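Local coordinates for OTU domain-containing protein wMelOTU (Wolbachia pipientis wMel, PDB 6W9O), which acts as an OTU-family deubiquitinase, probably removing ubiquitin by cysteine protease chemistry, and is probably a bacterial effector, at residues C53-F58 and R131-K136; E73-D78 and E135-K140. All coordinates share one frame; numbering follows the deposited sequence. Where two conformers were deposited one is given.

Overall arrangement
Helix 126-137 supplies one side of both contacts. Interaction 1 packs it against the start of helix 53-66, and interaction 2 packs its C-terminal end against helix 72-84, the next helix in the chain. The two contacts share Glu135 and Lys136, and their centres lie about 5 Å apart. The centre of interaction 1 lies about 3 Å from that of the chain, and all its touching residues are buried; that of interaction 2 lies about 9 Å from it, and the contact is partly buried. Contacts such as Phe55 with Arg76 join them. Residues distant in sequence are thus drawn into one helical layer, from which, after a two-residue turn, the chain enters strand 140-146 of the mixed sheet.

Interaction 1: C53-F58 and R131-K136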
ATOM      1  N   CYS A  53       8.352   5.208   0.026  1.00 15.27           N
ATOM      2  CA  CYS A  53       7.334   5.496   1.047  1.00 15.21           C
ATOM      3  C   CYS A  53       6.075   4.664   0.885  1.00 15.43           C
ATOM      4  O   CYS A  53       5.389   4.422   1.879  1.00 15.20           O
ATOM      5  CB  CYS A  53       6.955   6.981   1.028  1.00 14.06           C
ATOM      6  SG  CYS A  53       6.156   7.559  -0.501  1.00 16.72           S
ATOM      7  N   PHE A  54       5.687   4.272  -0.344  1.00 12.86           N
ATOM      8  CA  PHE A  54       4.480   3.460  -0.464  1.00 12.45           C
ATOM      9  C   PHE A  54       4.695   2.132   0.211  1.00 13.90           C
ATOM     10  O   PHE A  54       3.865   1.691   1.030  1.00 13.09           O
ATOM     11  CB  PHE A  54       4.137   3.199  -1.961  1.00 12.26           C
ATOM     12  CG  PHE A  54       3.062   2.188  -2.113  1.00 12.88           C
ATOM     13  CD1 PHE A  54       1.724   2.522  -1.812  1.00 13.98           C
ATOM     14  CD2 PHE A  54       3.393   0.898  -2.429  1.00 13.90           C
ATOM     15  CE1 PHE A  54       0.738   1.566  -1.831  1.00 14.96           C
ATOM     16  CE2 PHE A  54       2.416  -0.092  -2.461  1.00 14.22           C
ATOM     17  CZ  PHE A  54       1.072   0.245  -2.140  1.00 14.33           C
ATOM     18  N   PHE A  55       5.807   1.485  -0.117  1.00 12.41           N
ATOM     19  CA  PHE A  55       6.103   0.157   0.430  1.00 13.58           C
ATOM     20  C   PHE A  55       6.298   0.221   1.930  1.00 15.24           C
ATOM     21  O   PHE A  55       5.836  -0.688   2.672  1.00 14.80           O
ATOM     22  CB  PHE A  55       7.362  -0.382  -0.260  1.00 13.47           C
ATOM     23  CG  PHE A  55       7.177  -0.504  -1.763  1.00 12.47           C
ATOM     24  CD1 PHE A  55       6.483  -1.555  -2.317  1.00 13.28           C
ATOM     25  CD2 PHE A  55       7.695   0.490  -2.590  1.00 13.72           C
ATOM     26  CE1 PHE A  55       6.280  -1.636  -3.673  1.00 14.98           C
ATOM     27  CE2 PHE A  55       7.497   0.399  -3.959  1.00 14.51           C
ATOM     28  CZ  PHE A  55       6.809  -0.652  -4.497  1.00 14.82           C
ATOM     29  N   ASP A  56       6.978   1.259   2.402  1.00 13.48           N
ATOM     30  CA  ASP A  56       7.217   1.398   3.847  1.00 12.74           C
ATOM     31  C   ASP A  56       5.916   1.690   4.591  1.00 15.68           C
ATOM     32  O   ASP A  56       5.734   1.209   5.738  1.00 15.46           O
ATOM     33  CB  ASP A  56       8.224   2.515   4.088  1.00 16.00           C
ATOM     34  CG  ASP A  56       8.777   2.503   5.509  1.00 18.08           C
ATOM     35  OD1 ASP A  56       9.269   1.417   5.907  1.00 19.58           O
ATOM     36  OD2 ASP A  56       8.825   3.572   6.185  1.00 20.05           O
ATOM     37  N   SER A  57       5.020   2.478   4.015  1.00 14.47           N
ATOM     38  CA  SER A  57       3.729   2.735   4.677  1.00 12.69           C
ATOM     39  C   SER A  57       2.897   1.464   4.735  1.00 12.74           C
ATOM     40  O   SER A  57       2.341   1.105   5.804  1.00 13.17           O
ATOM     41  CB  SER A  57       2.961   3.801   3.881  1.00 12.50           C
ATOM     42  OG  SER A  57       3.656   5.034   3.912  1.00 14.23           O
ATOM     43  N   PHE A  58       2.838   0.717   3.624  1.00 13.07           N
ATOM     44  CA  PHE A  58       2.123  -0.563   3.607  1.00 13.39           C
ATOM     45  C   PHE A  58       2.718  -1.526   4.623  1.00 12.31           C
ATOM     46  O   PHE A  58       1.982  -2.172   5.374  1.00 15.32           O
ATOM     47  CB  PHE A  58       2.214  -1.156   2.184  1.00 13.29           C
ATOM     48  CG  PHE A  58       1.366  -2.384   1.957  1.00 12.50           C
ATOM     49  CD1 PHE A  58       0.131  -2.286   1.288  1.00 14.08           C
ATOM     50  CD2 PHE A  58       1.809  -3.654   2.373  1.00 14.69           C
ATOM     51  CE1 PHE A  58      -0.654  -3.435   1.101  1.00 16.26           C
ATOM     52  CE2 PHE A  58       1.023  -4.792   2.131  1.00 16.16           C
ATOM     53  CZ  PHE A  58      -0.234  -4.632   1.531  1.00 16.38           C
ATOM     54  N   ARG A 131      -2.377  -3.480  -5.444  1.00 13.05           N
ATOM     55  CA  ARG A 131      -3.215  -4.614  -5.819  1.00 13.35           C
ATOM     56  C   ARG A 131      -2.433  -5.929  -5.738  1.00 12.94           C
ATOM     57  O   ARG A 131      -2.951  -6.952  -5.232  1.00 14.14           O
ATOM     58  CB  ARG A 131      -3.778  -4.377  -7.222  1.00 15.43           C
ATOM     59  CG  ARG A 131      -4.646  -5.530  -7.683  1.00 16.84           C
ATOM     60  CD  ARG A 131      -5.448  -5.106  -8.966  1.00 18.93           C
ATOM     61  NE  ARG A 131      -6.252  -6.229  -9.423  1.00 20.96           N
ATOM     62  CZ  ARG A 131      -7.060  -6.166 -10.487  1.00 21.63           C
ATOM     63  NH1 ARG A 131      -7.159  -5.035 -11.158  1.00 25.94           N
ATOM     64  NH2 ARG A 131      -7.751  -7.228 -10.845  1.00 30.49           N
ATOM     65  N   ILE A 132      -1.169  -5.912  -6.175  1.00 12.24           N
ATOM     66  CA  ILE A 132      -0.327  -7.110  -6.089  1.00 15.00           C
ATOM     67  C   ILE A 132      -0.130  -7.514  -4.630  1.00 13.21           C
ATOM     68  O   ILE A 132      -0.228  -8.700  -4.280  1.00 14.73           O
ATOM     69  CB  ILE A 132       1.044  -6.859  -6.756  1.00 13.81           C
ATOM     70  CG1 ILE A 132       0.888  -6.681  -8.268  1.00 13.94           C
ATOM     71  CG2 ILE A 132       2.031  -8.022  -6.356  1.00 15.53           C
ATOM     72  CD1 ILE A 132       2.165  -6.068  -8.936  1.00 15.61           C
ATOM     73  N   LEU A 133       0.152  -6.540  -3.751  1.00 14.01           N
ATOM     74  CA  LEU A 133       0.436  -6.904  -2.362  1.00 14.18           C
ATOM     75  C   LEU A 133      -0.835  -7.308  -1.625  1.00 14.23           C
ATOM     76  O   LEU A 133      -0.782  -8.134  -0.692  1.00 15.06           O
ATOM     77  CB  LEU A 133       1.119  -5.733  -1.661  1.00 15.63           C
ATOM     78  CG  LEU A 133       2.449  -5.323  -2.311  1.00 13.91           C
ATOM     79  CD1 LEU A 133       2.978  -4.061  -1.638  1.00 14.15           C
ATOM     80  CD2 LEU A 133       3.443  -6.519  -2.214  1.00 15.69           C
ATOM     81  N   CYS A 134      -1.993  -6.744  -1.986  1.00 14.36           N
ATOM     82  CA  CYS A 134      -3.246  -7.159  -1.370  1.00 15.12           C
ATOM     83  C   CYS A 134      -3.496  -8.624  -1.692  1.00 16.94           C
ATOM     84  O   CYS A 134      -3.930  -9.420  -0.827  1.00 17.42           O
ATOM     85  CB  CYS A 134      -4.387  -6.308  -1.961  1.00 14.65           C
ATOM     86  SG  CYS A 134      -4.476  -4.709  -1.144  1.00 16.66           S
ATOM     87  N   GLU A 135      -3.220  -9.021  -2.931  1.00 14.78           N
ATOM     88  CA  GLU A 135      -3.381 -10.420  -3.336  1.00 16.52           C
ATOM     89  C   GLU A 135      -2.431 -11.341  -2.558  1.00 16.76           C
ATOM     90  O   GLU A 135      -2.847 -12.414  -2.075  1.00 20.70           O
ATOM     91  CB  GLU A 135      -3.144 -10.529  -4.853  1.00 22.76           C
ATOM     92  CG  GLU A 135      -2.746 -11.930  -5.336  1.00 32.22           C
ATOM     93  CD  GLU A 135      -3.908 -12.805  -5.529  1.00 47.21           C
ATOM     94  OE1 GLU A 135      -3.727 -14.055  -5.528  1.00 50.25           O
ATOM     95  OE2 GLU A 135      -5.007 -12.241  -5.682  1.00 49.27           O
ATOM     96  N   LYS A 136      -1.174 -10.952  -2.397  1.00 16.58           N
ATOM     97  CA  LYS A 136      -0.222 -11.825  -1.704  1.00 17.92           C
ATOM     98  C   LYS A 136      -0.551 -11.941  -0.213  1.00 16.98           C
ATOM     99  O   LYS A 136      -0.551 -13.055   0.334  1.00 19.17           O
ATOM    100  CB  LYS A 136       1.213 -11.327  -1.861  1.00 19.79           C
ATOM    101  CG  LYS A 136       2.156 -12.245  -1.026  1.00 23.62           C
ATOM    102  CD  LYS A 136       3.579 -12.195  -1.540  1.00 24.23           C
ATOM    103  CE  LYS A 136       4.407 -13.248  -0.782  1.00 26.99           C
ATOM    104  NZ  LYS A 136       5.795 -13.281  -1.295  1.00 29.44           N
TER
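Leu133 meets three phenylalanine rings of helix 53-66, with CB and CD1 doing the touching. Its CB lies over one face of the Phe58 ring, a CH-pi contact with CB 4.1 Å from the ring centroid and 29° off the normal; the closest pair is Leu133 CB and Phe58 CZ at 3.6 Å. Its CD1 continues across the same face, 4.1 Å above the Phe58 ring plane and over its centre. That methyl also approaches two further rings obliquely, standing 4.1 Å from Phe54 CE2 and 4.4 Å from Phe55 CD1. CB of Phe58 points toward helix 126-137, and chi1 (-172°) sets CG anti to the backbone N.

The short helical segments are 12.2 Å apart at their axes and run in roughly the same direction, crossing at -27°. At that separation, ring-sized side chains span the gap. The contact is apolar and entirely buried. Helix 53-66 begins at Cys53, by family sequence probably the nucleophile of this OTU cysteine protease domain, so the contact packs that helix into the domain's helical core.

Behind the first shell, two of the rings pack together: Phe54 CD2 sits 3.9 Å above the Phe55 ring plane, over its centre. Phe54 also meets Phe192 edge-to-face, Phe58 touches Val182 on strand 181-188, and Phe55 packs on Leu75 of helix 72-84. On the backbone side, Cys53 O accepts two bonds from one residue, from Ser57 N and, at 2.7 Å, from Ser57 OG. The two donors approach from opposite faces of the carbonyl plane, tying Ser57 to the first turn of the helix.

Interaction 2: E73-D78 and E135-K140; sequences EKLRND and EKYKVK
Asp78 divides its carboxylate between Lys136 and Tyr137, which are consecutive in the chain, and both side chains cross it at about a right angle. The contact joins helix 72-84 to the C-terminal turn of helix 126-137 in the helical part of the OTU domain, through a salt bridge and a hydrogen bond. Asp78 projects toward that last turn, just before Lys138 leaves the helix with positive phi and the chain turns toward strand 140-146.

The two oxygens are approached differently. Tyr137 OH donates to Asp78 OD2 over 2.6 Å, arriving on the syn side and 22° out of the carboxylate plane. Seen from the tyrosine, OD2 lies at the edge of the ring and in its plane, although ring and carboxylate planes are turned 52° apart. Lys136 NZ instead meets Asp78 OD1 from above the carboxylate plane, in a salt bridge of 2.7 Å. The lysine reaches it as an extended chain whose CG is anti to the backbone N (chi1 176°). Near its root the same chain lies against the tyrosine, with Lys136 CG 3.8 Å above one face of the Tyr137 ring and offset toward the rim. The two side chains therefore pack on each other near the lysine's CG, besides both bonding to Asp78.

An apolar contact flanks the bonded pairs: Leu75 CD2 approaches the Tyr137 ring obliquely, 3.6 Å from Tyr137 CE2. Leu75 and Asp78 also touch Leu133, while Tyr137 packs on Glu68 and Val70.

On the more exposed side, Lys74 NZ and Lys136 NZ stand 4.4 Å apart, a like-charge proximity that Asp78 would be expected to ease. Two waters bridge these amines, each accepting weakly from Lys74 NZ, and the shorter bond from Lys136 NZ to a water is 2.7 Å.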
ATOM      1  N   GLU A  73      12.001  -3.743   0.889  1.00 18.82           N
ATOM      2  CA  GLU A  73      12.656  -4.429  -0.232  1.00 17.50           C
ATOM      3  C   GLU A  73      11.925  -5.713  -0.589  1.00 20.63           C
ATOM      4  O   GLU A  73      11.787  -6.048  -1.773  1.00 20.15           O
ATOM      5  CB  GLU A  73      14.135  -4.703   0.075  1.00 21.43           C
ATOM      6  CG  GLU A  73      14.826  -5.449  -1.033  1.00 31.08           C
ATOM      7  CD  GLU A  73      16.277  -5.748  -0.721  1.00 52.86           C
ATOM      8  OE1 GLU A  73      17.040  -5.996  -1.678  1.00 59.51           O
ATOM      9  OE2 GLU A  73      16.654  -5.742   0.479  1.00 62.65           O
ATOM     10  N   LYS A  74      11.493  -6.482   0.426  1.00 18.22           N
ATOM     11  CA  LYS A  74      10.773  -7.711   0.133  1.00 19.81           C
ATOM     12  C   LYS A  74       9.455  -7.409  -0.578  1.00 18.29           C
ATOM     13  O   LYS A  74       9.077  -8.152  -1.483  1.00 17.41           O
ATOM     14  CB  LYS A  74      10.521  -8.465   1.449  1.00 19.72           C
ATOM     15  CG  LYS A  74       9.636  -9.741   1.311  1.00 26.85           C
ATOM     16  CD  LYS A  74      10.195 -10.787   0.409  1.00 29.70           C
ATOM     17  CE  LYS A  74       9.468 -12.134   0.646  1.00 33.64           C
ATOM     18  NZ  LYS A  74      10.026 -13.171  -0.278  1.00 37.78           N
ATOM     19  N   LEU A  75       8.771  -6.310  -0.207  1.00 16.83           N
ATOM     20  CA  LEU A  75       7.526  -5.953  -0.884  1.00 16.44           C
ATOM     21  C   LEU A  75       7.780  -5.614  -2.358  1.00 16.22           C
ATOM     22  O   LEU A  75       7.012  -6.041  -3.233  1.00 15.18           O
ATOM     23  CB  LEU A  75       6.812  -4.792  -0.186  1.00 14.87           C
ATOM     24  CG  LEU A  75       6.373  -5.184   1.222  1.00 16.89           C
ATOM     25  CD1 LEU A  75       5.880  -3.906   1.883  1.00 18.29           C
ATOM     26  CD2 LEU A  75       5.219  -6.213   1.193  1.00 16.87           C
ATOM     27  N   ARG A  76       8.888  -4.908  -2.660  1.00 15.33           N
ATOM     28  CA  ARG A  76       9.245  -4.692  -4.072  1.00 15.56           C
ATOM     29  C   ARG A  76       9.524  -6.021  -4.752  1.00 17.44           C
ATOM     30  O   ARG A  76       9.092  -6.255  -5.883  1.00 16.08           O
ATOM     31  CB  ARG A  76      10.472  -3.772  -4.193  1.00 15.94           C
ATOM     32  CG  ARG A  76      10.184  -2.313  -3.814  1.00 14.86           C
ATOM     33  CD  ARG A  76      11.475  -1.507  -3.957  1.00 18.28           C
ATOM     34  NE  ARG A  76      11.250  -0.068  -3.707  1.00 17.04           N
ATOM     35  CZ  ARG A  76      10.771   0.785  -4.623  1.00 17.57           C
ATOM     36  NH1 ARG A  76      10.425   0.374  -5.863  1.00 16.05           N
ATOM     37  NH2 ARG A  76      10.627   2.068  -4.281  1.00 16.16           N
ATOM     38  N   ASN A  77      10.226  -6.944  -4.061  1.00 16.77           N
ATOM     39  CA  ASN A  77      10.503  -8.247  -4.675  1.00 15.48           C
ATOM     40  C   ASN A  77       9.220  -9.046  -4.944  1.00 15.30           C
ATOM     41  O   ASN A  77       9.152  -9.784  -5.937  1.00 18.17           O
ATOM     42  CB  ASN A  77      11.419  -9.050  -3.767  1.00 19.77           C
ATOM     43  CG  ASN A  77      11.997 -10.214  -4.495  1.00 29.34           C
ATOM     44  OD1 ASN A  77      12.822 -10.033  -5.427  1.00 34.04           O
ATOM     45  ND2 ASN A  77      11.590 -11.434  -4.097  1.00 34.07           N
ATOM     46  N   ASP A  78       8.211  -8.899  -4.085  1.00 16.06           N
ATOM     47  CA  ASP A  78       6.918  -9.562  -4.318  1.00 15.86           C
ATOM     48  C   ASP A  78       6.288  -9.044  -5.611  1.00 16.88           C
ATOM     49  O   ASP A  78       5.655  -9.799  -6.364  1.00 18.91           O
ATOM     50  CB  ASP A  78       5.934  -9.223  -3.183  1.00 15.18           C
ATOM     51  CG  ASP A  78       6.306  -9.851  -1.802  1.00 17.51           C
ATOM     52  OD1 ASP A  78       7.006 -10.897  -1.759  1.00 21.69           O
ATOM     53  OD2 ASP A  78       5.856  -9.236  -0.803  1.00 18.18           O
ATOM     54  N   GLU A 135      -3.220  -9.021  -2.931  1.00 14.78           N
ATOM     55  CA  GLU A 135      -3.381 -10.420  -3.336  1.00 16.52           C
ATOM     56  C   GLU A 135      -2.431 -11.341  -2.558  1.00 16.76           C
ATOM     57  O   GLU A 135      -2.847 -12.414  -2.075  1.00 20.70           O
ATOM     58  CB  GLU A 135      -3.144 -10.529  -4.853  1.00 22.76           C
ATOM     59  CG  GLU A 135      -2.746 -11.930  -5.336  1.00 32.22           C
ATOM     60  CD  GLU A 135      -3.908 -12.805  -5.529  1.00 47.21           C
ATOM     61  OE1 GLU A 135      -3.727 -14.055  -5.528  1.00 50.25           O
ATOM     62  OE2 GLU A 135      -5.007 -12.241  -5.682  1.00 49.27           O
ATOM     63  N   LYS A 136      -1.174 -10.952  -2.397  1.00 16.58           N
ATOM     64  CA  LYS A 136      -0.222 -11.825  -1.704  1.00 17.92           C
ATOM     65  C   LYS A 136      -0.551 -11.941  -0.213  1.00 16.98           C
ATOM     66  O   LYS A 136      -0.551 -13.055   0.334  1.00 19.17           O
ATOM     67  CB  LYS A 136       1.213 -11.327  -1.861  1.00 19.79           C
ATOM     68  CG  LYS A 136       2.156 -12.245  -1.026  1.00 23.62           C
ATOM     69  CD  LYS A 136       3.579 -12.195  -1.540  1.00 24.23           C
ATOM     70  CE  LYS A 136       4.407 -13.248  -0.782  1.00 26.99           C
ATOM     71  NZ  LYS A 136       5.795 -13.281  -1.295  1.00 29.44           N
ATOM     72  N   TYR A 137      -0.845 -10.835   0.451  1.00 14.55           N
ATOM     73  CA  TYR A 137      -0.986 -10.826   1.912  1.00 15.15           C
ATOM     74  C   TYR A 137      -2.429 -10.945   2.355  1.00 18.93           C
ATOM     75  O   TYR A 137      -2.684 -10.983   3.574  1.00 20.59           O
ATOM     76  CB  TYR A 137      -0.289  -9.597   2.525  1.00 16.63           C
ATOM     77  CG  TYR A 137       1.204  -9.696   2.257  1.00 15.45           C
ATOM     78  CD1 TYR A 137       1.991 -10.528   3.038  1.00 16.98           C
ATOM     79  CD2 TYR A 137       1.821  -9.010   1.187  1.00 18.02           C
ATOM     80  CE1 TYR A 137       3.313 -10.690   2.796  1.00 17.67           C
ATOM     81  CE2 TYR A 137       3.150  -9.190   0.935  1.00 17.63           C
ATOM     82  CZ  TYR A 137       3.904 -10.007   1.742  1.00 18.60           C
ATOM     83  OH  TYR A 137       5.242 -10.211   1.489  1.00 20.64           O
ATOM     84  N   LYS A 138      -3.368 -11.066   1.404  1.00 15.96           N
ATOM     85  CA  LYS A 138      -4.780 -11.324   1.741  1.00 14.87           C
ATOM     86  C   LYS A 138      -5.325 -10.201   2.614  1.00 16.53           C
ATOM     87  O   LYS A 138      -5.977 -10.418   3.637  1.00 19.88           O
ATOM     88  CB  LYS A 138      -4.974 -12.730   2.368  1.00 19.69           C
ATOM     89  CG  LYS A 138      -4.296 -13.825   1.535  1.00 25.07           C
ATOM     90  CD  LYS A 138      -5.150 -15.087   1.426  1.00 41.55           C
ATOM     91  CE  LYS A 138      -4.261 -16.235   0.951  1.00 48.51           C
ATOM     92  NZ  LYS A 138      -4.263 -16.383  -0.537  1.00 54.55           N
ATOM     93  N   VAL A 139      -4.952  -9.008   2.203  1.00 13.88           N
ATOM     94  CA  VAL A 139      -5.500  -7.745   2.797  0.98 13.37           C
ATOM     95  C   VAL A 139      -6.145  -6.721   1.812  1.00 15.76           C
ATOM     96  O   VAL A 139      -6.148  -6.767   0.499  1.00 16.67           O
ATOM     97  CB  VAL A 139      -4.407  -7.020   3.606  0.98 19.73           C
ATOM     98  CG1 VAL A 139      -3.893  -7.864   4.761  0.98 16.61           C
ATOM     99  CG2 VAL A 139      -3.266  -6.565   2.710  0.98 17.75           C
ATOM    100  N   LYS A 140      -6.983  -5.905   2.424  1.00 13.42           N
ATOM    101  CA  LYS A 140      -7.558  -4.793   1.635  1.00 14.20           C
ATOM    102  C   LYS A 140      -6.749  -3.567   1.990  1.00 14.07           C
ATOM    103  O   LYS A 140      -6.352  -3.405   3.140  1.00 15.65           O
ATOM    104  CB  LYS A 140      -9.005  -4.528   2.043  1.00 17.33           C
ATOM    105  CG  LYS A 140      -9.930  -5.661   1.717  1.00 22.65           C
ATOM    106  CD  LYS A 140     -11.125  -5.664   2.670  1.00 32.89           C
ATOM    107  CE  LYS A 140     -10.749  -6.512   3.903  1.00 45.76           C
ATOM    108  NZ  LYS A 140     -11.895  -6.881   4.802  1.00 50.88           N
TER
HETATM  109  O   HOH W   1       7.225 -14.531   0.586  1.00 42.84           O
HETATM  110  O   HOH W   2       8.036 -15.041  -2.280  1.00 84.27           O